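Local coordinates for fiber KNOB domain (Avirulent turkey hemorrhagic enteritis virus, PDB 4D63), which forms the trimeric head of the viral fibre, binds sialyllactose through its sialic acid, and probably serves in attachment to host cells, at residues V124-I129 against V149-K154. Residues are numbered along the deposited sequence; the frame is centred on the assembly and turned at random.
Sequences VESPTI and VRLTVK. With SIA (N-acetyl-alpha-neuraminic acid), chain B.
Glu125 OE1 takes two donors from residues 149-154 of strand 142-154. Thr152 OG1 donates a hydrogen bond to Glu125 OE1 at 2.6 Å, on its syn lone pair. Arg150 NH2 forms a salt bridge to Glu125 OE1 at 3.0 Å, on the anti lone pair, with the carboxylate and guanidinium planes 43° apart. The other oxygen, Glu125 OE2, accepts Val153 N at 2.8 Å from above the carboxylate plane. It also accepts O4 of N-acetyl-alpha-neuraminic acid. Thr152 also lines the pocket, while Arg150, behind it, probably helps hold the Glu125 carboxylate in place. Lys154 NZ donates a hydrogen bond to O8 of the same sugar at 2.8 Å. Arg150 bends at chi3 (76°), and its NE and NH2 grip Ser126 O side-on, with that oxygen in the guanidinium plane. Ser126 OG receives Leu151 N in a nearly straight bond (2.8 Å, 178°) and donates to Pro127 O. Val124 CG2 packs on Leu151 CD1 at 3.6 Å. Tyr93 OH and Val179 N of a second subunit hydrogen-bond Arg150 NH1 and Thr128 OG1, respectively. Ile129 and Val149 form a hydrogen-bonded antiparallel pair, joining strand 129-137 to 142-154. Strand 157-163 pairs with the far edge of 142-154, and Phe182 of strand 181-185 packs on Ser126, Ile129 and Val149.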
ATOM      1  N   VAL A 124      15.331  -1.012  11.232  1.00 49.44           N
ATOM      2  CA  VAL A 124      14.859  -1.806  10.091  1.00 45.07           C
ATOM      3  C   VAL A 124      14.980  -1.028   8.804  1.00 41.57           C
ATOM      4  O   VAL A 124      14.840   0.190   8.783  1.00 36.03           O
ATOM      5  CB  VAL A 124      13.377  -2.223  10.203  1.00 43.86           C
ATOM      6  CG1 VAL A 124      13.174  -3.224  11.314  1.00 47.99           C
ATOM      7  CG2 VAL A 124      12.454  -1.034  10.424  1.00 45.89           C
ATOM      8  N   GLU A 125      15.254  -1.763   7.742  1.00 38.48           N
ATOM      9  CA  GLU A 125      15.113  -1.273   6.397  1.00 39.02           C
ATOM     10  C   GLU A 125      13.745  -1.792   5.891  1.00 37.54           C
ATOM     11  O   GLU A 125      13.640  -2.935   5.436  1.00 38.18           O
ATOM     12  CB  GLU A 125      16.265  -1.805   5.532  1.00 41.15           C
ATOM     13  CG  GLU A 125      17.651  -1.210   5.805  1.00 44.55           C
ATOM     14  CD  GLU A 125      17.732   0.316   5.688  1.00 47.25           C
ATOM     15  OE1 GLU A 125      17.008   0.941   4.854  1.00 44.59           O
ATOM     16  OE2 GLU A 125      18.548   0.902   6.448  1.00 45.82           O
ATOM     17  N   SER A 126      12.694  -0.982   6.008  1.00 34.12           N
ATOM     18  CA  SER A 126      11.345  -1.447   5.691  1.00 33.05           C
ATOM     19  C   SER A 126      11.040  -1.342   4.178  1.00 32.52           C
ATOM     20  O   SER A 126      11.761  -0.664   3.415  1.00 29.03           O
ATOM     21  CB  SER A 126      10.314  -0.601   6.436  1.00 34.64           C
ATOM     22  OG  SER A 126      10.151   0.646   5.791  1.00 32.46           O
ATOM     23  N   PRO A 127       9.952  -1.978   3.739  1.00 27.76           N
ATOM     24  CA  PRO A 127       9.500  -1.575   2.422  1.00 30.53           C
ATOM     25  C   PRO A 127       8.806  -0.225   2.521  1.00 28.60           C
ATOM     26  O   PRO A 127       8.662   0.357   3.620  1.00 28.04           O
ATOM     27  CB  PRO A 127       8.526  -2.685   1.995  1.00 28.95           C
ATOM     28  CG  PRO A 127       8.409  -3.579   3.193  1.00 31.46           C
ATOM     29  CD  PRO A 127       8.991  -2.870   4.380  1.00 31.29           C
ATOM     30  N   THR A 128       8.444   0.276   1.349  1.00 31.13           N
ATOM     31  CA  THR A 128       7.727   1.538   1.198  1.00 30.70           C
ATOM     32  C   THR A 128       6.260   1.256   1.305  1.00 32.19           C
ATOM     33  O   THR A 128       5.760   0.318   0.661  1.00 30.20           O
ATOM     34  CB  THR A 128       7.988   2.184  -0.167  1.00 30.17           C
ATOM     35  OG1 THR A 128       9.411   2.426  -0.351  1.00 28.12           O
ATOM     36  CG2 THR A 128       7.245   3.476  -0.262  1.00 29.89           C
ATOM     37  N   ILE A 129       5.574   2.057   2.129  1.00 32.62           N
ATOM     38  CA  ILE A 129       4.120   2.018   2.208  1.00 31.15           C
ATOM     39  C   ILE A 129       3.520   3.340   1.808  1.00 31.73           C
ATOM     40  O   ILE A 129       4.021   4.392   2.184  1.00 29.53           O
ATOM     41  CB  ILE A 129       3.562   1.539   3.599  1.00 33.12           C
ATOM     42  CG1 ILE A 129       3.790   2.540   4.699  1.00 33.44           C
ATOM     43  CG2 ILE A 129       4.190   0.209   4.000  1.00 31.90           C
ATOM     44  CD1 ILE A 129       2.963   2.213   5.914  1.00 34.24           C
ATOM     45  N   VAL A 149       6.024   6.146   2.556  1.00 27.22           N
ATOM     46  CA  VAL A 149       6.820   6.149   3.777  1.00 28.76           C
ATOM     47  C   VAL A 149       7.670   4.883   3.916  1.00 29.92           C
ATOM     48  O   VAL A 149       7.226   3.780   3.609  1.00 31.49           O
ATOM     49  CB  VAL A 149       5.909   6.295   4.998  1.00 27.72           C
ATOM     50  CG1 VAL A 149       6.733   6.409   6.278  1.00 28.29           C
ATOM     51  CG2 VAL A 149       5.013   7.518   4.833  1.00 26.87           C
ATOM     52  N   ARG A 150       8.878   5.058   4.413  1.00 30.04           N
ATOM     53  CA  ARG A 150       9.785   3.961   4.715  1.00 33.05           C
ATOM     54  C   ARG A 150      10.504   4.215   6.025  1.00 33.28           C
ATOM     55  O   ARG A 150      10.742   5.381   6.413  1.00 31.07           O
ATOM     56  CB  ARG A 150      10.919   3.929   3.701  1.00 34.11           C
ATOM     57  CG  ARG A 150      10.666   3.223   2.419  1.00 38.77           C
ATOM     58  CD  ARG A 150      12.015   2.961   1.778  1.00 36.65           C
ATOM     59  NE  ARG A 150      12.670   1.850   2.454  1.00 35.43           N
ATOM     60  CZ  ARG A 150      13.977   1.743   2.687  1.00 35.75           C
ATOM     61  NH1 ARG A 150      14.822   2.673   2.294  1.00 36.02           N
ATOM     62  NH2 ARG A 150      14.442   0.682   3.337  1.00 35.91           N
ATOM     63  N   LEU A 151      10.985   3.136   6.632  1.00 31.16           N
ATOM     64  CA  LEU A 151      11.960   3.270   7.705  1.00 32.29           C
ATOM     65  C   LEU A 151      13.273   2.793   7.138  1.00 32.69           C
ATOM     66  O   LEU A 151      13.319   1.788   6.400  1.00 33.24           O
ATOM     67  CB  LEU A 151      11.569   2.405   8.897  1.00 33.77           C
ATOM     68  CG  LEU A 151      10.198   2.615   9.538  1.00 37.43           C
ATOM     69  CD1 LEU A 151       9.957   1.552  10.615  1.00 37.42           C
ATOM     70  CD2 LEU A 151      10.048   3.999  10.161  1.00 39.18           C
ATOM     71  N   THR A 152      14.316   3.554   7.410  1.00 35.60           N
ATOM     72  CA  THR A 152      15.673   3.241   6.968  1.00 35.07           C
ATOM     73  C   THR A 152      16.612   3.510   8.172  1.00 37.51           C
ATOM     74  O   THR A 152      16.209   4.117   9.179  1.00 40.04           O
ATOM     75  CB  THR A 152      16.051   4.046   5.724  1.00 32.50           C
ATOM     76  OG1 THR A 152      17.209   3.493   5.105  1.00 30.50           O
ATOM     77  CG2 THR A 152      16.344   5.525   6.029  1.00 35.91           C
ATOM     78  N   VAL A 153      17.832   3.014   8.080  1.00 41.49           N
ATOM     79  CA  VAL A 153      18.837   3.191   9.129  1.00 40.39           C
ATOM     80  C   VAL A 153      20.066   3.936   8.556  1.00 43.14           C
ATOM     81  O   VAL A 153      20.575   3.608   7.473  1.00 41.49           O
ATOM     82  CB  VAL A 153      19.246   1.832   9.712  1.00 40.44           C
ATOM     83  CG1 VAL A 153      20.327   2.004  10.784  1.00 42.49           C
ATOM     84  CG2 VAL A 153      18.020   1.121  10.283  1.00 40.69           C
ATOM     85  N   LYS A 154      20.515   4.961   9.275  1.00 42.17           N
ATOM     86  CA  LYS A 154      21.727   5.694   8.889  1.00 48.64           C
ATOM     87  C   LYS A 154      22.587   6.062  10.124  1.00 50.55           C
ATOM     88  O   LYS A 154      22.085   6.633  11.094  1.00 47.54           O
ATOM     89  CB  LYS A 154      21.373   6.958   8.118  1.00 46.12           C
ATOM     90  CG  LYS A 154      22.567   7.771   7.619  1.00 46.69           C
ATOM     91  CD  LYS A 154      23.524   6.949   6.779  1.00 44.24           C
ATOM     92  CE  LYS A 154      24.593   7.845   6.198  1.00 49.69           C
ATOM     93  NZ  LYS A 154      25.262   7.240   5.018  1.00 54.43           N
TER
HETATM   94  C1  SIA B1455      24.757   2.869   8.217  0.67 54.64           C
HETATM   95  C2  SIA B1455      24.916   1.691   7.262  0.67 59.87           C
HETATM   96  C3  SIA B1455      23.797   0.649   7.463  0.67 60.32           C
HETATM   97  C4  SIA B1455      22.464   1.081   6.838  0.67 58.63           C
HETATM   98  C5  SIA B1455      22.705   1.391   5.368  0.67 57.40           C
HETATM   99  C6  SIA B1455      23.729   2.534   5.280  0.67 58.57           C
HETATM  100  C7  SIA B1455      24.102   2.938   3.853  0.67 58.64           C
HETATM  101  C8  SIA B1455      25.363   3.821   3.782  0.67 59.15           C
HETATM  102  C9  SIA B1455      26.495   3.183   2.969  0.67 59.51           C
HETATM  103  C10 SIA B1455      21.012   1.003   3.634  0.67 51.68           C
HETATM  104  C11 SIA B1455      19.605   1.252   3.136  0.67 50.39           C
HETATM  105  N5  SIA B1455      21.420   1.646   4.730  0.67 53.43           N
HETATM  106  O1A SIA B1455      23.988   2.738   9.199  0.67 51.28           O
HETATM  107  O1B SIA B1455      25.411   3.924   8.015  0.67 45.54           O
HETATM  108  O2  SIA B1455      26.221   1.103   7.472  0.67 61.31           O
HETATM  109  O4  SIA B1455      21.436   0.070   6.947  0.67 54.31           O
HETATM  110  O6  SIA B1455      24.943   2.094   5.890  0.67 59.88           O
HETATM  111  O7  SIA B1455      24.296   1.727   3.098  0.67 57.09           O
HETATM  112  O8  SIA B1455      25.091   5.097   3.194  0.67 55.84           O
HETATM  113  O9  SIA B1455      27.730   3.853   3.254  0.67 60.42           O
HETATM  114  O10 SIA B1455      21.736   0.231   3.050  0.67 49.17           O
HETATM  115  O   HOH W   1      14.578   2.254  10.699  1.00 41.34           O